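Local coordinates for protein cytochrome P450 (Novosphingobium aromaticivorans, PDB 3OFT) that belongs to the cytochrome P450 family (CYP101C1) and carries a haem, protoporphyrin IX containing Fe, in a largely helical fold, at residues E65-Q70 with A289-D294; F369-D374 with L390-R395. One frame throughout, in Å; residues are numbered along the deposited sequence.

Interactions 1 and 2 lie on opposite sides of the chain's centre. Their own centres are about 46 Å apart and their nearest atoms about 30 Å apart, so they do not touch. Interaction 1 closes along the sequence before interaction 2 opens. Interaction 1 sets the edge strand 67-68 of the mixed sheet of the P450 fold against strand 291-293 of a small hairpin. Interaction 2 belongs to the small antiparallel sheet near the C-terminus. In interaction 1 the side chain of Leu67 lies about 10 Å from the haem and about 14 Å from (2R,5R)-hexane-2,5-diol. Interaction 2 is a backbone pairing of strands; interaction 1 meets through side chains and one water.

Interaction 1 (E65-Q70 with A289-D294); sequences ERLSSQ and ADVDAD
This is a side-chain and water contact at the edge of the mixed beta sheet of the P450 fold. Segment 65-70 carries the outermost strand 67-68, which pairs with strand 282-287. Segment 289-294 follows that strand and carries strand 291-293, which forms a two-stranded hairpin with 296-298. Backbone hydrogen bonds of Arg66 with Val288 and of Ser68 with Asn286 tie 65-70 to strand 282-287 and the residue after it. Between the two segments themselves the contact rests on Arg66 and Val291. Arg66 CG lies anti to the carbonyl carbon (chi1 -60°), and the chain bends at chi3 (-70°). It thus crosses Val291 obliquely. Arg66 CB meets Val291 CG2 at 3.6 Å. The same methyl sits 3.8 Å above one face of the guanidinium, offset toward its rim. Val291 CG1 reaches Arg66 NH2 at 3.8 Å. Farther back, Ala289 CB packs on Arg66 CG at 3.9 Å. On the buried side, Leu67 CD2 approaches Val291 CG2 at 3.9 Å, the two side chains crossing at about a right angle. Leu60 of helix 54-62 touches both. Asp63 forms a salt bridge with Arg66 NE, which would help fix the head group. A water in the guanidinium plane joins the segments: it accepts from Arg66 NH1 at 2.8 Å and from the backbone N of Asp292 at 2.9 Å.

Interaction 2 (F369-D374 with L390-R395); sequences FALAPD and LPLVWR
Strand 369-371 pairs antiparallel with the end of strand 386-394, in the small antiparallel sheet near the C-terminus of this P450. Ala370 and Val393 form the hydrogen-bonded pair. Ala370 N donates to Val393 O at 3.0 Å, and Val393 N donates to Ala370 O at 2.9 Å. Both donors lie nearly along the C=O axis of their acceptor. Beyond strand 369-371, Ala372 N donates to Pro391 O, also at 2.9 Å. This donor sits above the carbonyl plane, with a C=O...donor angle of 140°. Packing is tightest where the end of Leu371 turns back, its CD2 3.5 Å from CD1 of the buried Leu390. These side chains cross at about a right angle. Val393 CG1 approaches CB of the buried Ala372 at 3.8 Å. Leu392 runs beside Phe369, pointing the same way, and their CD1 atoms are 4.2 Å apart. The CB atoms of Phe369 and Trp394 meet at 4.0 Å. The contact is looser between Ala370 and Val393, both partly exposed, where Ala370 CB and Val393 CG2 are 4.5 Å apart. Trp394 NE1 donates a hydrogen bond to Arg129 O. Leu248, Leu250 and Ala251 of helix 221-252 touch Phe369, Leu390 and Leu392, Trp362 meets Phe369 edge-to-face, and strand 133-135 continues the sheet through the backbone bond of Leu392 with Cys134.

Interaction 1 (E65-Q70 with A289-D294)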
ATOM      1  N   GLU A  65      16.675  -5.008 -12.825  1.00 13.97           N
ATOM      2  CA  GLU A  65      17.947  -4.618 -13.451  1.00 15.06           C
ATOM      3  C   GLU A  65      17.797  -3.507 -14.513  1.00 13.16           C
ATOM      4  O   GLU A  65      18.537  -2.525 -14.517  1.00 14.79           O
ATOM      5  CB  GLU A  65      18.707  -5.845 -14.000  1.00 14.69           C
ATOM      6  CG  GLU A  65      20.022  -5.438 -14.765  1.00 18.93           C
ATOM      7  CD  GLU A  65      20.811  -6.608 -15.345  1.00 22.20           C
ATOM      8  OE1 GLU A  65      20.203  -7.685 -15.548  1.00 23.83           O
ATOM      9  OE2 GLU A  65      22.038  -6.440 -15.587  1.00 19.33           O
ATOM     10  N   ARG A  66      16.796  -3.608 -15.361  1.00 12.11           N
ATOM     11  CA  ARG A  66      16.661  -2.664 -16.452  1.00 12.13           C
ATOM     12  C   ARG A  66      15.653  -1.549 -16.186  1.00 11.75           C
ATOM     13  O   ARG A  66      15.715  -0.510 -16.830  1.00 11.93           O
ATOM     14  CB  ARG A  66      16.331  -3.409 -17.727  1.00 11.69           C
ATOM     15  CG  ARG A  66      17.411  -4.434 -18.106  1.00 14.76           C
ATOM     16  CD  ARG A  66      17.094  -5.001 -19.457  1.00 16.45           C
ATOM     17  NE  ARG A  66      15.898  -5.858 -19.390  1.00 18.82           N
ATOM     18  CZ  ARG A  66      15.308  -6.417 -20.436  1.00 21.80           C
ATOM     19  NH1 ARG A  66      15.766  -6.201 -21.668  1.00 22.89           N
ATOM     20  NH2 ARG A  66      14.250  -7.192 -20.262  1.00 21.81           N
ATOM     21  N   LEU A  67      14.759  -1.751 -15.214  1.00 11.43           N
ATOM     22  CA  LEU A  67      13.761  -0.727 -14.837  1.00 11.21           C
ATOM     23  C   LEU A  67      13.996  -0.348 -13.380  1.00 10.91           C
ATOM     24  O   LEU A  67      13.602  -1.082 -12.471  1.00 11.82           O
ATOM     25  CB  LEU A  67      12.338  -1.264 -15.043  1.00 12.01           C
ATOM     26  CG  LEU A  67      11.956  -1.629 -16.476  1.00 12.34           C
ATOM     27  CD1 LEU A  67      10.472  -1.998 -16.462  1.00 16.25           C
ATOM     28  CD2 LEU A  67      12.176  -0.458 -17.445  1.00 15.54           C
ATOM     29  N   SER A  68      14.631   0.806 -13.199  1.00  9.30           N
ATOM     30  CA  SER A  68      15.090   1.343 -11.933  1.00  8.58           C
ATOM     31  C   SER A  68      13.921   1.865 -11.143  1.00  8.99           C
ATOM     32  O   SER A  68      12.915   2.356 -11.704  1.00  8.66           O
ATOM     33  CB  SER A  68      16.117   2.485 -12.153  1.00  8.18           C
ATOM     34  OG  SER A  68      16.482   3.200 -10.951  1.00 11.02           O
ATOM     35  N   SER A  69      14.094   1.773  -9.829  1.00  9.46           N
ATOM     36  CA  SER A  69      13.111   2.249  -8.847  1.00  9.68           C
ATOM     37  C   SER A  69      13.438   3.664  -8.413  1.00  9.71           C
ATOM     38  O   SER A  69      12.780   4.218  -7.516  1.00  8.23           O
ATOM     39  CB  SER A  69      13.078   1.349  -7.615  1.00 10.37           C
ATOM     40  OG  SER A  69      12.475   0.105  -7.947  1.00  9.86           O
ATOM     41  N   GLN A  70      14.458   4.256  -9.031  1.00 10.18           N
ATOM     42  CA  GLN A  70      14.928   5.544  -8.554  1.00 13.77           C
ATOM     43  C   GLN A  70      13.917   6.665  -8.644  1.00 13.26           C
ATOM     44  O   GLN A  70      13.853   7.524  -7.758  1.00 12.77           O
ATOM     45  CB  GLN A  70      16.126   5.995  -9.386  1.00 15.84           C
ATOM     46  CG  GLN A  70      17.073   6.743  -8.607  1.00 22.59           C
ATOM     47  CD  GLN A  70      18.194   5.834  -8.241  1.00 32.53           C
ATOM     48  OE1 GLN A  70      17.976   4.741  -7.668  1.00 34.81           O
ATOM     49  NE2 GLN A  70      19.415   6.236  -8.606  1.00 34.14           N
ATOM     50  N   ALA A 289      18.144   0.709 -19.144  1.00 15.38           N
ATOM     51  CA  ALA A 289      18.569  -0.020 -20.353  1.00 16.23           C
ATOM     52  C   ALA A 289      17.319  -0.134 -21.203  1.00 15.90           C
ATOM     53  O   ALA A 289      16.226  -0.082 -20.659  1.00 16.03           O
ATOM     54  CB  ALA A 289      19.091  -1.415 -20.000  1.00 15.79           C
ATOM     55  N   ASP A 290      17.451  -0.305 -22.523  1.00 15.74           N
ATOM     56  CA  ASP A 290      16.257  -0.526 -23.366  1.00 16.53           C
ATOM     57  C   ASP A 290      15.613  -1.863 -22.985  1.00 16.80           C
ATOM     58  O   ASP A 290      16.325  -2.822 -22.609  1.00 16.51           O
ATOM     59  CB  ASP A 290      16.604  -0.557 -24.859  1.00 17.35           C
ATOM     60  CG  ASP A 290      17.119   0.794 -25.397  1.00 19.62           C
ATOM     61  OD1 ASP A 290      16.989   1.856 -24.737  1.00 18.61           O
ATOM     62  OD2 ASP A 290      17.653   0.789 -26.530  1.00 21.49           O
ATOM     63  N   VAL A 291      14.283  -1.928 -23.064  1.00 15.43           N
ATOM     64  CA  VAL A 291      13.542  -3.140 -22.673  1.00 16.35           C
ATOM     65  C   VAL A 291      12.473  -3.402 -23.714  1.00 16.44           C
ATOM     66  O   VAL A 291      11.539  -2.610 -23.872  1.00 15.41           O
ATOM     67  CB  VAL A 291      12.805  -3.002 -21.277  1.00 16.18           C
ATOM     68  CG1 VAL A 291      11.900  -4.238 -20.999  1.00 16.69           C
ATOM     69  CG2 VAL A 291      13.783  -2.789 -20.146  1.00 13.45           C
ATOM     70  N   ASP A 292      12.583  -4.528 -24.400  1.00 17.20           N
ATOM     71  CA  ASP A 292      11.529  -4.942 -25.302  1.00 19.10           C
ATOM     72  C   ASP A 292      10.433  -5.613 -24.508  1.00 19.01           C
ATOM     73  O   ASP A 292      10.729  -6.468 -23.650  1.00 19.01           O
ATOM     74  CB  ASP A 292      12.059  -5.962 -26.298  1.00 20.27           C
ATOM     75  CG  ASP A 292      12.920  -5.329 -27.386  1.00 24.95           C
ATOM     76  OD1 ASP A 292      13.137  -4.092 -27.359  1.00 25.67           O
ATOM     77  OD2 ASP A 292      13.383  -6.093 -28.272  1.00 31.32           O
ATOM     78  N   ALA A 293       9.189  -5.261 -24.840  1.00 17.36           N
ATOM     79  CA  ALA A 293       8.017  -5.715 -24.119  1.00 18.44           C
ATOM     80  C   ALA A 293       6.782  -5.555 -25.001  1.00 18.18           C
ATOM     81  O   ALA A 293       6.544  -4.480 -25.582  1.00 18.36           O
ATOM     82  CB  ALA A 293       7.852  -4.904 -22.839  1.00 17.55           C
ATOM     83  N   ASP A 294       5.982  -6.610 -25.087  1.00 18.98           N
ATOM     84  CA  ASP A 294       4.721  -6.579 -25.827  1.00 20.70           C
ATOM     85  C   ASP A 294       4.858  -6.061 -27.271  1.00 20.79           C
ATOM     86  O   ASP A 294       3.929  -5.435 -27.794  1.00 21.73           O
ATOM     87  CB  ASP A 294       3.676  -5.736 -25.080  1.00 20.71           C
ATOM     88  CG  ASP A 294       2.280  -5.863 -25.698  1.00 24.11           C
ATOM     89  OD1 ASP A 294       1.886  -7.006 -26.023  1.00 30.26           O
ATOM     90  OD2 ASP A 294       1.573  -4.844 -25.857  1.00 25.88           O
TER
HETATM   91  O   HOH W   1      14.691  -6.443 -24.215  1.00 28.57           O

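Interaction 2 (F369-D374 with L390-R395)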
ATOM      1  N   PHE A 369     -23.558  -5.264   9.832  1.00 12.87           N
ATOM      2  CA  PHE A 369     -23.477  -3.877   9.361  1.00 12.69           C
ATOM      3  C   PHE A 369     -23.725  -3.792   7.855  1.00 12.85           C
ATOM      4  O   PHE A 369     -23.615  -4.799   7.133  1.00 12.93           O
ATOM      5  CB  PHE A 369     -22.146  -3.187   9.789  1.00 11.93           C
ATOM      6  CG  PHE A 369     -20.917  -3.865   9.254  1.00 11.90           C
ATOM      7  CD1 PHE A 369     -20.321  -3.437   8.063  1.00 13.38           C
ATOM      8  CD2 PHE A 369     -20.382  -4.967   9.909  1.00 10.46           C
ATOM      9  CE1 PHE A 369     -19.187  -4.078   7.542  1.00 12.80           C
ATOM     10  CE2 PHE A 369     -19.232  -5.647   9.367  1.00 10.78           C
ATOM     11  CZ  PHE A 369     -18.646  -5.174   8.192  1.00 11.89           C
ATOM     12  N   ALA A 370     -24.050  -2.585   7.369  1.00 12.60           N
ATOM     13  CA  ALA A 370     -24.409  -2.384   5.969  1.00 12.48           C
ATOM     14  C   ALA A 370     -24.036  -0.990   5.521  1.00 13.60           C
ATOM     15  O   ALA A 370     -23.732  -0.117   6.352  1.00 11.18           O
ATOM     16  CB  ALA A 370     -25.953  -2.583   5.772  1.00 13.78           C
ATOM     17  N   LEU A 371     -24.109  -0.752   4.210  1.00 12.89           N
ATOM     18  CA  LEU A 371     -23.944   0.618   3.746  1.00 13.35           C
ATOM     19  C   LEU A 371     -25.156   1.471   4.185  1.00 13.51           C
ATOM     20  O   LEU A 371     -26.271   0.954   4.310  1.00 14.48           O
ATOM     21  CB  LEU A 371     -23.795   0.654   2.233  1.00 13.21           C
ATOM     22  CG  LEU A 371     -22.528   0.011   1.652  1.00 12.08           C
ATOM     23  CD1 LEU A 371     -22.706   0.016   0.147  1.00 16.92           C
ATOM     24  CD2 LEU A 371     -21.242   0.732   2.039  1.00 16.52           C
ATOM     25  N   ALA A 372     -24.928   2.756   4.418  1.00 13.16           N
ATOM     26  CA  ALA A 372     -26.023   3.698   4.704  1.00 15.24           C
ATOM     27  C   ALA A 372     -26.987   3.787   3.525  1.00 17.20           C
ATOM     28  O   ALA A 372     -26.563   3.685   2.368  1.00 16.56           O
ATOM     29  CB  ALA A 372     -25.482   5.070   5.029  1.00 14.40           C
ATOM     30  N   PRO A 373     -28.283   3.993   3.805  1.00 19.07           N
ATOM     31  CA  PRO A 373     -29.210   4.012   2.665  1.00 21.73           C
ATOM     32  C   PRO A 373     -29.088   5.217   1.718  1.00 24.01           C
ATOM     33  O   PRO A 373     -29.357   5.060   0.533  1.00 25.35           O
ATOM     34  CB  PRO A 373     -30.593   4.011   3.331  1.00 20.95           C
ATOM     35  CG  PRO A 373     -30.373   4.701   4.643  1.00 19.61           C
ATOM     36  CD  PRO A 373     -28.969   4.257   5.087  1.00 19.08           C
ATOM     37  N   ASP A 374     -28.702   6.395   2.212  1.00 26.26           N
ATOM     38  CA  ASP A 374     -28.730   7.604   1.339  1.00 28.78           C
ATOM     39  C   ASP A 374     -27.381   8.305   1.097  1.00 28.61           C
ATOM     40  O   ASP A 374     -27.350   9.456   0.644  1.00 29.22           O
ATOM     41  CB  ASP A 374     -29.756   8.631   1.851  1.00 29.87           C
ATOM     42  CG  ASP A 374     -29.278   9.375   3.103  1.00 34.53           C
ATOM     43  OD1 ASP A 374     -28.941  10.594   3.011  1.00 38.99           O
ATOM     44  OD2 ASP A 374     -29.217   8.731   4.179  1.00 40.98           O
ATOM     45  N   LEU A 390     -16.955   5.860   3.020  1.00 11.13           N
ATOM     46  CA  LEU A 390     -17.575   4.589   3.249  1.00 10.88           C
ATOM     47  C   LEU A 390     -18.534   4.659   4.433  1.00 10.46           C
ATOM     48  O   LEU A 390     -18.167   4.363   5.553  1.00 11.67           O
ATOM     49  CB  LEU A 390     -16.474   3.517   3.454  1.00  9.56           C
ATOM     50  CG  LEU A 390     -16.883   2.078   3.718  1.00 12.59           C
ATOM     51  CD1 LEU A 390     -17.897   1.578   2.655  1.00 12.10           C
ATOM     52  CD2 LEU A 390     -15.615   1.196   3.768  1.00 12.77           C
ATOM     53  N   PRO A 391     -19.782   5.077   4.181  1.00 12.14           N
ATOM     54  CA  PRO A 391     -20.734   5.287   5.263  1.00 11.75           C
ATOM     55  C   PRO A 391     -21.421   3.974   5.649  1.00 11.49           C
ATOM     56  O   PRO A 391     -22.156   3.384   4.831  1.00 11.91           O
ATOM     57  CB  PRO A 391     -21.743   6.265   4.639  1.00 12.02           C
ATOM     58  CG  PRO A 391     -21.763   5.894   3.171  1.00 13.77           C
ATOM     59  CD  PRO A 391     -20.321   5.471   2.852  1.00 11.82           C
ATOM     60  N   LEU A 392     -21.181   3.531   6.888  1.00 10.64           N
ATOM     61  CA  LEU A 392     -21.735   2.291   7.424  1.00 10.13           C
ATOM     62  C   LEU A 392     -22.805   2.591   8.454  1.00  9.42           C
ATOM     63  O   LEU A 392     -22.769   3.647   9.069  1.00 10.60           O
ATOM     64  CB  LEU A 392     -20.621   1.481   8.100  1.00 10.05           C
ATOM     65  CG  LEU A 392     -19.444   1.133   7.156  1.00  7.54           C
ATOM     66  CD1 LEU A 392     -18.415   0.296   7.905  1.00  9.31           C
ATOM     67  CD2 LEU A 392     -19.950   0.400   5.920  1.00  9.41           C
ATOM     68  N   VAL A 393     -23.719   1.638   8.654  1.00  9.94           N
ATOM     69  CA  VAL A 393     -24.771   1.707   9.652  1.00  9.54           C
ATOM     70  C   VAL A 393     -24.947   0.310  10.259  1.00 10.36           C
ATOM     71  O   VAL A 393     -24.633  -0.715   9.613  1.00 10.87           O
ATOM     72  CB  VAL A 393     -26.127   2.226   9.056  1.00 10.10           C
ATOM     73  CG1 VAL A 393     -25.994   3.642   8.537  1.00 10.86           C
ATOM     74  CG2 VAL A 393     -26.668   1.291   7.918  1.00  9.90           C
ATOM     75  N   TRP A 394     -25.378   0.284  11.515  1.00 11.70           N
ATOM     76  CA  TRP A 394     -25.650  -0.938  12.243  1.00 12.56           C
ATOM     77  C   TRP A 394     -26.556  -0.629  13.434  1.00 14.61           C
ATOM     78  O   TRP A 394     -26.722   0.534  13.827  1.00 14.05           O
ATOM     79  CB  TRP A 394     -24.345  -1.639  12.685  1.00 11.13           C
ATOM     80  CG  TRP A 394     -23.528  -0.813  13.608  1.00 10.18           C
ATOM     81  CD1 TRP A 394     -23.609  -0.789  14.970  1.00 11.15           C
ATOM     82  CD2 TRP A 394     -22.509   0.137  13.240  1.00 10.15           C
ATOM     83  NE1 TRP A 394     -22.698   0.136  15.482  1.00 10.54           N
ATOM     84  CE2 TRP A 394     -22.019   0.711  14.442  1.00  9.08           C
ATOM     85  CE3 TRP A 394     -21.979   0.577  12.008  1.00  8.34           C
ATOM     86  CZ2 TRP A 394     -21.015   1.684  14.462  1.00  8.41           C
ATOM     87  CZ3 TRP A 394     -20.971   1.561  12.030  1.00 12.53           C
ATOM     88  CH2 TRP A 394     -20.497   2.099  13.254  1.00 11.18           C
ATOM     89  N   ARG A 395     -27.158  -1.670  14.005  1.00 16.00           N
ATOM     90  CA  ARG A 395     -28.019  -1.482  15.168  1.00 20.14           C
ATOM     91  C   ARG A 395     -27.117  -1.575  16.378  1.00 20.78           C
ATOM     92  O   ARG A 395     -26.531  -2.615  16.629  1.00 21.22           O
ATOM     93  CB  ARG A 395     -29.056  -2.596  15.235  1.00 20.32           C
ATOM     94  CG  ARG A 395     -30.098  -2.556  14.161  1.00 24.46           C
ATOM     95  CD  ARG A 395     -31.125  -3.661  14.459  1.00 34.23           C
ATOM     96  NE  ARG A 395     -32.074  -3.859  13.367  1.00 39.42           N
ATOM     97  CZ  ARG A 395     -33.292  -3.330  13.336  1.00 43.50           C
ATOM     98  NH1 ARG A 395     -33.706  -2.560  14.343  1.00 45.27           N
ATOM     99  NH2 ARG A 395     -34.090  -3.565  12.297  1.00 44.19           N
TER